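PDB 3P06: VP4 protein from Tellina virus 1, which probably acts as a serine protease that cuts the birnavirus polyprotein into its final products, captured here as an intramolecular acyl-enzyme. Local coordinates for residues G2-V14 and G25-H37. Numbering follows the deposited sequence.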
# COMPACT_ATOMS: atom_id res chain seq x y z
N GLY A 2 1.80 1.22 -19.41
CA GLY A 2 2.35 1.33 -18.05
C GLY A 2 3.87 1.21 -18.11
O GLY A 2 4.49 1.02 -19.19
N VAL A 3 4.48 1.28 -16.95
CA VAL A 3 5.92 1.22 -16.85
C VAL A 3 6.27 0.11 -15.86
O VAL A 3 5.63 -0.01 -14.79
CB VAL A 3 6.43 2.61 -16.39
CG1 VAL A 3 7.98 2.64 -16.26
CG2 VAL A 3 6.05 3.66 -17.47
N GLU A 4 7.28 -0.70 -16.18
CA GLU A 4 7.77 -1.68 -15.24
C GLU A 4 9.01 -1.13 -14.53
O GLU A 4 9.96 -0.72 -15.20
CB GLU A 4 8.21 -2.96 -15.94
CG GLU A 4 8.57 -4.05 -14.91
CD GLU A 4 9.93 -4.71 -15.14
OE1 GLU A 4 9.94 -5.96 -15.24
OE2 GLU A 4 11.01 -4.01 -15.19
N LEU A 5 9.03 -1.18 -13.20
CA LEU A 5 10.10 -0.52 -12.43
C LEU A 5 10.71 -1.55 -11.49
O LEU A 5 9.99 -2.39 -10.93
CB LEU A 5 9.51 0.66 -11.60
CG LEU A 5 8.62 1.66 -12.33
CD1 LEU A 5 8.01 2.61 -11.36
CD2 LEU A 5 9.48 2.44 -13.40
N SER A 6 12.04 -1.50 -11.31
CA SER A 6 12.70 -2.21 -10.21
C SER A 6 12.31 -1.47 -8.98
O SER A 6 12.48 -0.29 -8.93
CB SER A 6 14.23 -2.03 -10.29
OG SER A 6 14.68 -2.72 -11.39
N ALA A 7 11.86 -2.14 -7.96
CA ALA A 7 11.30 -1.41 -6.81
C ALA A 7 11.13 -2.38 -5.72
O ALA A 7 10.84 -3.57 -5.95
CB ALA A 7 9.90 -0.86 -7.16
N VAL A 8 11.25 -1.86 -4.53
CA VAL A 8 11.02 -2.66 -3.35
C VAL A 8 10.06 -1.84 -2.47
O VAL A 8 10.18 -0.62 -2.41
CB VAL A 8 12.39 -2.98 -2.67
CG1 VAL A 8 12.23 -3.45 -1.23
CG2 VAL A 8 13.13 -4.07 -3.52
N GLY A 9 9.10 -2.51 -1.86
CA GLY A 9 8.18 -1.83 -0.97
C GLY A 9 7.19 -2.82 -0.40
O GLY A 9 7.48 -4.02 -0.32
N VAL A 10 6.00 -2.33 -0.01
CA VAL A 10 5.03 -3.22 0.61
C VAL A 10 3.65 -2.99 -0.04
O VAL A 10 3.19 -1.82 -0.17
CB VAL A 10 4.99 -3.01 2.18
CG1 VAL A 10 3.82 -3.81 2.80
CG2 VAL A 10 6.34 -3.44 2.82
N LEU A 11 3.03 -4.10 -0.47
CA LEU A 11 1.79 -4.05 -1.18
C LEU A 11 0.61 -3.72 -0.22
O LEU A 11 0.60 -4.13 0.91
CB LEU A 11 1.50 -5.43 -1.79
CG LEU A 11 2.32 -5.63 -3.08
CD1 LEU A 11 2.19 -7.07 -3.46
CD2 LEU A 11 1.81 -4.72 -4.17
N LEU A 12 -0.38 -3.02 -0.72
CA LEU A 12 -1.57 -2.75 0.08
C LEU A 12 -2.80 -2.86 -0.84
O LEU A 12 -2.79 -2.38 -1.96
CB LEU A 12 -1.51 -1.34 0.77
CG LEU A 12 -1.43 -0.16 -0.21
CD1 LEU A 12 -2.70 0.68 -0.07
CD2 LEU A 12 -0.18 0.78 0.05
N PRO A 13 -3.86 -3.48 -0.34
CA PRO A 13 -5.10 -3.60 -1.12
C PRO A 13 -5.93 -2.31 -1.13
O PRO A 13 -5.91 -1.56 -0.15
CB PRO A 13 -5.86 -4.75 -0.41
CG PRO A 13 -5.48 -4.60 1.02
CD PRO A 13 -3.98 -4.14 0.98
N VAL A 14 -6.60 -2.03 -2.24
CA VAL A 14 -7.56 -0.93 -2.31
C VAL A 14 -8.85 -1.42 -2.91
O VAL A 14 -8.88 -2.41 -3.64
CB VAL A 14 -7.03 0.30 -3.16
CG1 VAL A 14 -5.80 0.83 -2.52
CG2 VAL A 14 -6.79 -0.12 -4.70
N GLY A 25 -8.11 -3.65 -6.08
CA GLY A 25 -6.81 -3.53 -6.71
C GLY A 25 -5.69 -3.38 -5.67
O GLY A 25 -5.89 -3.67 -4.49
N ALA A 26 -4.54 -2.85 -6.08
CA ALA A 26 -3.41 -2.78 -5.17
C ALA A 26 -2.62 -1.54 -5.44
O ALA A 26 -2.56 -1.09 -6.56
CB ALA A 26 -2.53 -4.00 -5.34
N PHE A 27 -2.01 -1.00 -4.37
CA PHE A 27 -0.99 0.02 -4.54
C PHE A 27 0.19 -0.61 -3.86
O PHE A 27 0.04 -1.63 -3.15
CB PHE A 27 -1.35 1.36 -3.82
CG PHE A 27 -2.21 2.32 -4.63
CD1 PHE A 27 -3.40 1.93 -5.16
CD2 PHE A 27 -1.75 3.64 -4.89
CE1 PHE A 27 -4.21 2.80 -5.94
CE2 PHE A 27 -2.54 4.55 -5.68
CZ PHE A 27 -3.78 4.15 -6.17
N MSE A 28 1.35 -0.04 -4.06
CA MSE A 28 2.52 -0.40 -3.27
C MSE A 28 3.05 0.87 -2.65
O MSE A 28 3.08 1.93 -3.30
CB MSE A 28 3.61 -1.00 -4.19
CG MSE A 28 4.80 -1.36 -3.32
SE MSE A 28 6.33 -2.22 -4.25
CE MSE A 28 5.45 -3.93 -4.40
N ALA A 29 3.41 0.81 -1.38
CA ALA A 29 4.16 1.91 -0.75
C ALA A 29 5.64 1.61 -1.14
O ALA A 29 6.25 0.69 -0.57
CB ALA A 29 4.03 1.85 0.80
N VAL A 30 6.19 2.35 -2.10
CA VAL A 30 7.49 1.98 -2.65
C VAL A 30 8.54 2.84 -1.95
O VAL A 30 8.34 4.04 -1.68
CB VAL A 30 7.57 2.30 -4.16
CG1 VAL A 30 9.02 1.84 -4.77
CG2 VAL A 30 6.39 1.70 -4.91
N LYS A 31 9.70 2.26 -1.71
CA LYS A 31 10.78 3.03 -1.11
C LYS A 31 11.39 3.96 -2.15
O LYS A 31 11.72 3.52 -3.25
CB LYS A 31 11.86 2.12 -0.59
CG LYS A 31 11.38 1.25 0.58
CD LYS A 31 12.55 0.27 0.92
CE LYS A 31 13.64 1.07 1.61
NZ LYS A 31 13.49 0.85 3.10
N GLY A 32 11.59 5.22 -1.77
CA GLY A 32 12.18 6.21 -2.66
C GLY A 32 11.13 7.18 -3.24
O GLY A 32 9.90 7.03 -3.06
N ASP A 33 11.66 8.19 -3.91
CA ASP A 33 10.91 9.20 -4.54
C ASP A 33 10.67 8.75 -6.01
O ASP A 33 11.55 8.91 -6.88
CB ASP A 33 11.63 10.58 -4.44
CG ASP A 33 11.02 11.67 -5.41
OD1 ASP A 33 11.63 12.79 -5.55
OD2 ASP A 33 9.92 11.45 -6.01
N LEU A 34 9.46 8.26 -6.28
CA LEU A 34 9.06 7.85 -7.63
C LEU A 34 7.94 8.75 -8.15
O LEU A 34 7.18 8.34 -9.03
CB LEU A 34 8.64 6.36 -7.63
CG LEU A 34 9.83 5.31 -7.60
CD1 LEU A 34 10.52 5.16 -6.21
CD2 LEU A 34 9.31 3.93 -8.02
N SER A 35 7.91 10.04 -7.68
CA SER A 35 6.78 10.94 -8.01
C SER A 35 6.69 11.23 -9.52
O SER A 35 5.65 11.66 -10.00
CB SER A 35 6.94 12.26 -7.31
OG SER A 35 8.23 12.83 -7.66
N GLU A 36 7.77 10.97 -10.27
CA GLU A 36 7.70 11.17 -11.70
C GLU A 36 6.81 10.10 -12.37
O GLU A 36 6.45 10.24 -13.52
CB GLU A 36 9.12 11.20 -12.29
CG GLU A 36 9.79 9.77 -12.33
CD GLU A 36 10.53 9.35 -10.97
OE1 GLU A 36 10.45 10.08 -9.90
OE2 GLU A 36 11.19 8.24 -11.01
N HIS A 37 6.45 9.03 -11.67
CA HIS A 37 5.55 8.02 -12.22
C HIS A 37 4.08 8.22 -11.83
O HIS A 37 3.19 7.47 -12.28
CB HIS A 37 6.06 6.63 -11.85
CG HIS A 37 7.44 6.38 -12.38
ND1 HIS A 37 7.69 6.26 -13.74
CD2 HIS A 37 8.65 6.36 -11.77
CE1 HIS A 37 8.98 6.08 -13.94
NE2 HIS A 37 9.59 6.12 -12.76
O HOH W 1 12.35 0.83 -4.38
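Leu5 lays CD2 over one face of the His37 imidazole, 4.0 Å from the ring centroid, a CH-pi contact displaced toward the ring's rim; the opposite face carries CG of Glu36. Val3 CG1 reaches the same ring obliquely, while Leu5 CD1 meets Leu34 CD2 tip to tip. A forked leucine suits this place, since both methyls reach the ring and CD1 also serves the aliphatic neighbour. The Phe27 ring is approached obliquely by Val14, whose CG1 lies 3.7 Å from CD1, and the two side chains stand at about a right angle.

Residues 9-14 and 25-31 are the paired portions of the beta hairpin formed by strands 9-18 and 21-31. Paired backbone bonds, such as Leu12 N to Phe27 O (2.8 Å), close Val10-Ala29, Leu12-Phe27 and Val14-Gly25, and Lys31 N meets Val8 O with an N-H...O angle of 178°. A water accepts from Val8 N and donates to Lys31 O, extending the pairing. Gly9 fits the non-hydrogen-bonded pair with Val30 because a side chain there would strike Ala29 O; its CA sits 3.2 Å from that oxygen. Selenomethionine Met28, extended through chi1 and chi2, carries SE to Gly9 N, and the bend at chi3 (-76°) brings CE within 3.7 Å of Leu11 CD2. On the other face, Leu12 packs CG against Phe27 CB, 3.9 Å away.

Pro13, lacking an N-H, falls in a non-hydrogen-bonded pair with Ala26 and so costs the hairpin no bond. Its side chain approaches Lys141, and that of Leu12 approaches Ser102, the predicted catalytic dyad. Lys31 NZ is hydrogen-bonded to the carbonyls of Ala110 and Leu113. Strand 75-81 flanks strand 21-31, with Val78 and Pro80 touching Phe27, whereas strand 2-6 belongs to a second sheet, pairing with strand 88-92, whose Ile89 covers Met28 and Val30.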